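Local coordinates for aminoglycoside N(3)-acetyltransferase (Enterobacter cloacae, PDB 6NP3), which catalyses transfer of an acetyl group from acetyl-CoA to the 3-amino group of 2-deoxystreptamine antibiotics, and probably thereby confers resistance to gentamicin, kanamycin and related aminoglycosides, at residues R63-E68 and Y187-L192; D74-A79 and R197-T202. One frame throughout, in Å; residues are numbered along the deposited sequence.

Contact 1: residues R63-E68 and Y187-L192; sequences RDSPYE and YSMPLL. With LLL ((2R,3R,4R,5R)-2-((1S,2S,3R,4S,6R)-4,6-diamino-3-((2R,3R,6S)-3-amino-6-(aminomethyl)-tetrahydro-2H-pyran-2-yloxy)-2-hydr oxycyclohexyloxy)-5-methyl-4-(methylamino)-tetrahydro-2H-pyran-3,5-diol), chain B.
Tyr67 holds CG anti to its backbone N (chi1 -174°), while Tyr187 carries CG between N and the carbonyl carbon (chi1 54°), and the two rings meet where a helix start packs on a beta-hairpin strand. Pro66, the centre of an inverse gamma turn, takes the N-cap position of helix 67-70; strand 184-193 belongs to the antiparallel hairpin. The tyrosine planes lie at 44°, an oblique pairing in which CE2 of Tyr67 comes over one face of Tyr187, 3.5 Å from its CD2. Gentamicin covers a face of Tyr67, with C23 4.0 Å above the ring centre, so this pocket residue sits between drug and hairpin. Met189 bends back under the turn: its SD is 3.7 Å from CD of Pro66, and its CE approaches OG of Ser65, whose hydrogen-bond partner is OD1 of Asp118. Farther along, Pro66 and Pro190 meet tip to tip, CG to CD, at 3.8 Å. The interface is buried and largely apolar; polar bonds to the drug come from Glu68 and from elsewhere, including Asp118 and His171. Glu68 sets its CB away from the strand, and its OE2 accepts a 2.7 Å hydrogen bond from gentamicin hydroxyl O43.

Contact 2: residues D74-A79 and R197-T202; sequences DAPPAA and RVWVTT
Pro76 rests the CB-CG edge of its ring on one face of the Trp199 indole, a CH-pi contact that joins the loop before helix 78-83 to strand 196-205, the second strand of the antiparallel hairpin. The CB of Pro76 stands 4.0 Å from the centroid of the six-membered ring and only 10° off its normal, so it sits almost directly above that ring. CG of the same proline lies 3.7 Å from CD2 of Trp199, at the seam where the two indole rings are fused. Proline and tryptophan slide past each other in opposite directions, and two successive ring carbons of Pro76 share one aromatic surface. Trp199 directs its CB toward the loop and holds CG anti to the carbonyl carbon (chi1 -78°). Its NE1 donates to the carbonyl O of Ala81, in the helix that follows Pro76, and this bond helps to fix the turn of the indole.

Van der Waals packing supplies the rest. Thr201, two residues along on the same strand, sets its methyl CG2 3.7 Å from the backbone O of Asp74. Its hydroxyl OG1 is 4.0 Å from CD of Pro76, but the hydrogen-bond partner of that hydroxyl is OG of Ser188 on the neighbouring strand. Asp74 and Ala75 both direct CB away from the strand, so their share of the contact is made mostly by backbone atoms.

Polar bonding between these two segments is lacking, and the contact lies at the surface, with the Trp199 side chain about 13 Å from the bound gentamicin. Its chemistry implies an attachment through shape and dispersion: the CB and CG C-H groups of a proline rest on the electron-rich face of an indole whose N-H is bonded to the helix beyond.

How the contacts relate
A two-stranded antiparallel hairpin serves both contacts: contact 1 uses strand 184-193 and contact 2 its partner 196-205, while the loops leading into helices 67-70 and 78-83, with the first turn of the former, supply the other halves. Their centres are 8 Å apart. Contact 1 is buried and reaches the gentamicin pocket, and its chemistry mixes tyrosine, methionine and proline packing with a polar hold on the drug; contact 2 is a surface attachment resting mainly on a proline-indole pair, with Thr201 packing beside it. They are stitched together by strand pairing, with Leu191 O 2.8 Å from Val198 N, and by Pro190 CD packing 3.5 Å from Trp199 CZ3. Proline thus meets the hairpin in both places.

Contact 1: residues R63-E68 and Y187-L192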
loop_
_atom_site.group_PDB
_atom_site.type_symbol
_atom_site.label_atom_id
_atom_site.label_comp_id
_atom_site.label_asym_id
_atom_site.label_seq_id
_atom_site.Cartn_x
_atom_site.Cartn_y
_atom_site.Cartn_z
ATOM N N ARG A 63 5.284 4.769 11.255
ATOM C CA ARG A 63 4.813 5.893 12.067
ATOM C C ARG A 63 5.819 7.030 12.114
ATOM O O ARG A 63 5.445 8.206 12.035
ATOM C CB ARG A 63 4.546 5.390 13.484
ATOM C CG ARG A 63 3.962 6.427 14.428
ATOM C CD ARG A 63 4.002 5.913 15.858
ATOM N NE ARG A 63 5.330 6.064 16.440
ATOM C CZ ARG A 63 5.645 5.721 17.685
ATOM N NH1 ARG A 63 4.735 5.180 18.475
ATOM N NH2 ARG A 63 6.877 5.902 18.130
ATOM N N ASP A 64 7.098 6.697 12.210
ATOM C CA ASP A 64 8.147 7.685 12.448
ATOM C C ASP A 64 9.032 7.890 11.220
ATOM O O ASP A 64 10.180 8.318 11.331
ATOM C CB ASP A 64 8.961 7.315 13.691
ATOM C CG ASP A 64 8.097 7.190 14.935
ATOM O OD1 ASP A 64 7.211 8.036 15.113
ATOM O OD2 ASP A 64 8.295 6.238 15.711
ATOM N N SER A 65 8.491 7.700 10.036
ATOM C CA SER A 65 9.278 7.979 8.854
ATOM C C SER A 65 9.643 9.465 8.815
ATOM O O SER A 65 8.749 10.314 8.890
ATOM C CB SER A 65 8.447 7.644 7.629
ATOM O OG SER A 65 9.152 8.091 6.495
ATOM N N PRO A 66 10.924 9.818 8.667
ATOM C CA PRO A 66 11.337 11.225 8.600
ATOM C C PRO A 66 11.228 11.821 7.195
ATOM O O PRO A 66 12.131 12.529 6.725
ATOM C CB PRO A 66 12.783 11.173 9.083
ATOM C CG PRO A 66 13.288 9.867 8.575
ATOM C CD PRO A 66 12.096 8.926 8.653
ATOM N N TYR A 67 10.098 11.556 6.535
ATOM C CA TYR A 67 9.890 12.006 5.164
ATOM C C TYR A 67 9.859 13.525 5.085
ATOM O O TYR A 67 10.671 14.141 4.388
ATOM C CB TYR A 67 8.593 11.383 4.631
ATOM C CG TYR A 67 8.316 11.633 3.181
ATOM C CD1 TYR A 67 7.595 12.752 2.770
ATOM C CD2 TYR A 67 8.744 10.740 2.221
ATOM C CE1 TYR A 67 7.324 12.971 1.421
ATOM C CE2 TYR A 67 8.484 10.948 0.882
ATOM C CZ TYR A 67 7.780 12.067 0.484
ATOM O OH TYR A 67 7.531 12.264 -0.870
ATOM N N GLU A 68 8.893 14.147 5.750
ATOM C CA GLU A 68 8.801 15.599 5.678
ATOM C C GLU A 68 10.065 16.264 6.209
ATOM O O GLU A 68 10.492 17.299 5.684
ATOM C CB GLU A 68 7.586 16.081 6.458
ATOM C CG GLU A 68 6.263 16.006 5.699
ATOM C CD GLU A 68 5.521 14.697 5.886
ATOM O OE1 GLU A 68 5.849 13.939 6.818
ATOM O OE2 GLU A 68 4.598 14.425 5.096
ATOM N N TYR A 187 14.674 12.424 -0.449
ATOM C CA TYR A 187 14.505 12.311 0.993
ATOM C C TYR A 187 15.545 11.334 1.510
ATOM O O TYR A 187 16.246 10.682 0.736
ATOM C CB TYR A 187 13.076 11.925 1.352
ATOM C CG TYR A 187 12.547 10.681 0.685
ATOM C CD1 TYR A 187 12.824 9.432 1.198
ATOM C CD2 TYR A 187 11.739 10.760 -0.435
ATOM C CE1 TYR A 187 12.312 8.278 0.594
ATOM C CE2 TYR A 187 11.217 9.628 -1.029
ATOM C CZ TYR A 187 11.534 8.396 -0.527
ATOM O OH TYR A 187 11.018 7.252 -1.099
ATOM N N SER A 188 15.631 11.233 2.836
ATOM C CA SER A 188 16.621 10.406 3.497
ATOM C C SER A 188 15.949 9.538 4.536
ATOM O O SER A 188 15.070 10.002 5.267
ATOM C CB SER A 188 17.662 11.279 4.201
ATOM O OG SER A 188 18.339 12.114 3.273
ATOM N N MET A 189 16.387 8.291 4.600
ATOM C CA MET A 189 15.877 7.358 5.582
ATOM C C MET A 189 17.027 6.717 6.341
ATOM O O MET A 189 18.066 6.399 5.754
ATOM C CB MET A 189 15.063 6.247 4.900
ATOM C CG MET A 189 13.794 6.736 4.205
ATOM S SD MET A 189 12.512 7.158 5.407
ATOM C CE MET A 189 11.983 8.783 4.785
ATOM N N PRO A 190 16.829 6.436 7.628
ATOM C CA PRO A 190 17.865 5.759 8.421
ATOM C C PRO A 190 17.613 4.262 8.449
ATOM O O PRO A 190 16.576 3.807 8.957
ATOM C CB PRO A 190 17.697 6.406 9.801
ATOM C CG PRO A 190 16.229 6.693 9.897
ATOM C CD PRO A 190 15.701 6.876 8.463
ATOM N N LEU A 191 18.518 3.499 7.840
ATOM C CA LEU A 191 18.373 2.053 7.724
ATOM C C LEU A 191 19.302 1.362 8.714
ATOM O O LEU A 191 20.270 1.953 9.198
ATOM C CB LEU A 191 18.746 1.578 6.318
ATOM C CG LEU A 191 18.110 2.219 5.100
ATOM C CD1 LEU A 191 18.573 1.509 3.829
ATOM C CD2 LEU A 191 16.614 2.187 5.204
ATOM N N LEU A 192 19.025 0.087 8.979
ATOM C CA LEU A 192 19.954 -0.776 9.702
ATOM C C LEU A 192 20.731 -1.601 8.685
ATOM O O LEU A 192 20.133 -2.247 7.818
ATOM C CB LEU A 192 19.228 -1.716 10.665
ATOM C CG LEU A 192 18.731 -1.099 11.968
ATOM C CD1 LEU A 192 17.912 -2.128 12.732
ATOM C CD2 LEU A 192 19.879 -0.571 12.807
HETATM C C11 LLL B . -2.229 10.834 0.573
HETATM O O11 LLL B . -1.753 9.610 -0.045
HETATM C C21 LLL B . -3.655 10.572 1.050
HETATM N N21 LLL B . -3.636 9.332 1.818
HETATM C C31 LLL B . -4.547 10.323 -0.109
HETATM C C41 LLL B . -4.536 11.557 -0.996
HETATM C C51 LLL B . -3.094 11.831 -1.407
HETATM O O51 LLL B . -2.275 11.973 -0.280
HETATM C C61 LLL B . -3.007 13.117 -2.201
HETATM N N61 LLL B . -1.606 13.339 -2.558
HETATM C C12 LLL B . 2.094 7.889 0.055
HETATM N N12 LLL B . 3.487 7.526 -0.167
HETATM C C22 LLL B . 1.269 7.745 -1.223
HETATM C C32 LLL B . -0.171 8.067 -0.878
HETATM N N32 LLL B . -1.000 7.914 -2.076
HETATM C C42 LLL B . -0.362 9.491 -0.353
HETATM C C52 LLL B . 0.562 9.714 0.845
HETATM O O52 LLL B . 0.515 11.079 1.192
HETATM C C62 LLL B . 2.000 9.338 0.550
HETATM O O62 LLL B . 2.737 9.429 1.755
HETATM C C13 LLL B . 3.934 10.209 1.741
HETATM C C23 LLL B . 4.875 9.573 2.762
HETATM O O23 LLL B . 5.030 8.210 2.425
HETATM C C33 LLL B . 4.264 9.634 4.174
HETATM N N33 LLL B . 5.234 9.118 5.165
HETATM C C43 LLL B . 3.895 11.099 4.487
HETATM O O43 LLL B . 5.112 11.803 4.633
HETATM C C53 LLL B . 3.052 11.695 3.354
HETATM O O53 LLL B . 3.680 11.582 2.098
HETATM C C83 LLL B . 3.074 11.176 5.780
HETATM C C93 LLL B . 4.627 8.054 5.993
#

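Contact 2: residues D74-A79 and R197-T202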
loop_
_atom_site.group_PDB
_atom_site.type_symbol
_atom_site.label_atom_id
_atom_site.label_comp_id
_atom_site.label_asym_id
_atom_site.label_seq_id
_atom_site.Cartn_x
_atom_site.Cartn_y
_atom_site.Cartn_z
ATOM N N ASP A 74 19.715 17.521 0.481
ATOM C CA ASP A 74 20.674 16.557 -0.051
ATOM C C ASP A 74 21.250 15.649 1.023
ATOM O O ASP A 74 21.977 14.707 0.697
ATOM C CB ASP A 74 21.774 17.270 -0.847
ATOM C CG ASP A 74 22.499 18.322 -0.046
ATOM O OD1 ASP A 74 22.436 18.283 1.196
ATOM O OD2 ASP A 74 23.139 19.194 -0.669
ATOM N N ALA A 75 20.927 15.902 2.285
ATOM C CA ALA A 75 21.365 15.084 3.406
ATOM C C ALA A 75 20.407 15.361 4.542
ATOM O O ALA A 75 19.798 16.433 4.577
ATOM C CB ALA A 75 22.793 15.450 3.834
ATOM N N PRO A 76 20.224 14.422 5.465
ATOM C CA PRO A 76 19.364 14.693 6.615
ATOM C C PRO A 76 19.891 15.880 7.402
ATOM O O PRO A 76 21.102 15.975 7.650
ATOM C CB PRO A 76 19.437 13.403 7.447
ATOM C CG PRO A 76 20.669 12.733 7.013
ATOM C CD PRO A 76 20.892 13.114 5.558
ATOM N N PRO A 77 19.018 16.802 7.815
ATOM C CA PRO A 77 19.475 17.911 8.661
ATOM C C PRO A 77 20.136 17.390 9.926
ATOM O O PRO A 77 19.784 16.332 10.442
ATOM C CB PRO A 77 18.186 18.668 8.985
ATOM C CG PRO A 77 17.294 18.384 7.831
ATOM C CD PRO A 77 17.602 16.946 7.431
ATOM N N ALA A 78 21.103 18.164 10.433
ATOM C CA ALA A 78 22.006 17.675 11.474
ATOM C C ALA A 78 21.272 17.103 12.678
ATOM O O ALA A 78 21.647 16.043 13.191
ATOM C CB ALA A 78 22.930 18.805 11.921
ATOM N N ALA A 79 20.246 17.803 13.157
ATOM C CA ALA A 79 19.544 17.362 14.358
ATOM C C ALA A 79 18.745 16.094 14.108
ATOM O O ALA A 79 18.629 15.254 15.006
ATOM C CB ALA A 79 18.636 18.475 14.864
ATOM N N ARG A 197 23.155 2.057 12.245
ATOM C CA ARG A 197 22.323 2.996 11.513
ATOM C C ARG A 197 23.112 3.606 10.362
ATOM O O ARG A 197 24.213 4.135 10.552
ATOM C CB ARG A 197 21.830 4.102 12.443
ATOM C CG ARG A 197 20.959 5.129 11.738
ATOM C CD ARG A 197 20.584 6.283 12.639
ATOM N NE ARG A 197 21.752 7.036 13.092
ATOM C CZ ARG A 197 21.682 8.076 13.903
ATOM N NH1 ARG A 197 20.515 8.491 14.336
ATOM N NH2 ARG A 197 22.783 8.700 14.284
ATOM N N VAL A 198 22.526 3.568 9.171
ATOM C CA VAL A 198 23.112 4.170 7.981
ATOM C C VAL A 198 22.057 5.068 7.356
ATOM O O VAL A 198 20.960 4.603 7.028
ATOM C CB VAL A 198 23.561 3.109 6.961
ATOM C CG1 VAL A 198 24.078 3.768 5.689
ATOM C CG2 VAL A 198 24.604 2.200 7.564
ATOM N N TRP A 199 22.378 6.338 7.172
ATOM C CA TRP A 199 21.479 7.217 6.446
ATOM C C TRP A 199 21.652 7.027 4.947
ATOM O O TRP A 199 22.777 7.014 4.431
ATOM C CB TRP A 199 21.730 8.664 6.813
ATOM C CG TRP A 199 21.135 9.058 8.120
ATOM C CD1 TRP A 199 21.780 9.164 9.337
ATOM C CD2 TRP A 199 19.776 9.428 8.355
ATOM N NE1 TRP A 199 20.900 9.598 10.296
ATOM C CE2 TRP A 199 19.655 9.727 9.732
ATOM C CE3 TRP A 199 18.636 9.503 7.543
ATOM C CZ2 TRP A 199 18.464 10.152 10.298
ATOM C CZ3 TRP A 199 17.462 9.924 8.101
ATOM C CH2 TRP A 199 17.369 10.220 9.477
ATOM N N VAL A 200 20.529 6.876 4.250
ATOM C CA VAL A 200 20.504 6.734 2.799
ATOM C C VAL A 200 19.642 7.857 2.243
ATOM O O VAL A 200 18.480 8.017 2.645
ATOM C CB VAL A 200 19.960 5.362 2.369
ATOM C CG1 VAL A 200 19.868 5.291 0.840
ATOM C CG2 VAL A 200 20.815 4.236 2.927
ATOM N N THR A 201 20.220 8.654 1.353
ATOM C CA THR A 201 19.501 9.685 0.623
ATOM C C THR A 201 19.223 9.177 -0.783
ATOM O O THR A 201 20.102 8.595 -1.430
ATOM C CB THR A 201 20.320 10.976 0.575
ATOM O OG1 THR A 201 20.627 11.373 1.917
ATOM C CG2 THR A 201 19.547 12.087 -0.110
ATOM N N THR A 202 17.985 9.353 -1.231
ATOM C CA THR A 202 17.595 8.864 -2.543
ATOM C C THR A 202 16.637 9.844 -3.187
ATOM O O THR A 202 16.046 10.687 -2.521
ATOM C CB THR A 202 16.887 7.503 -2.426
ATOM O OG1 THR A 202 16.816 6.883 -3.712
ATOM C CG2 THR A 202 15.457 7.640 -1.866
#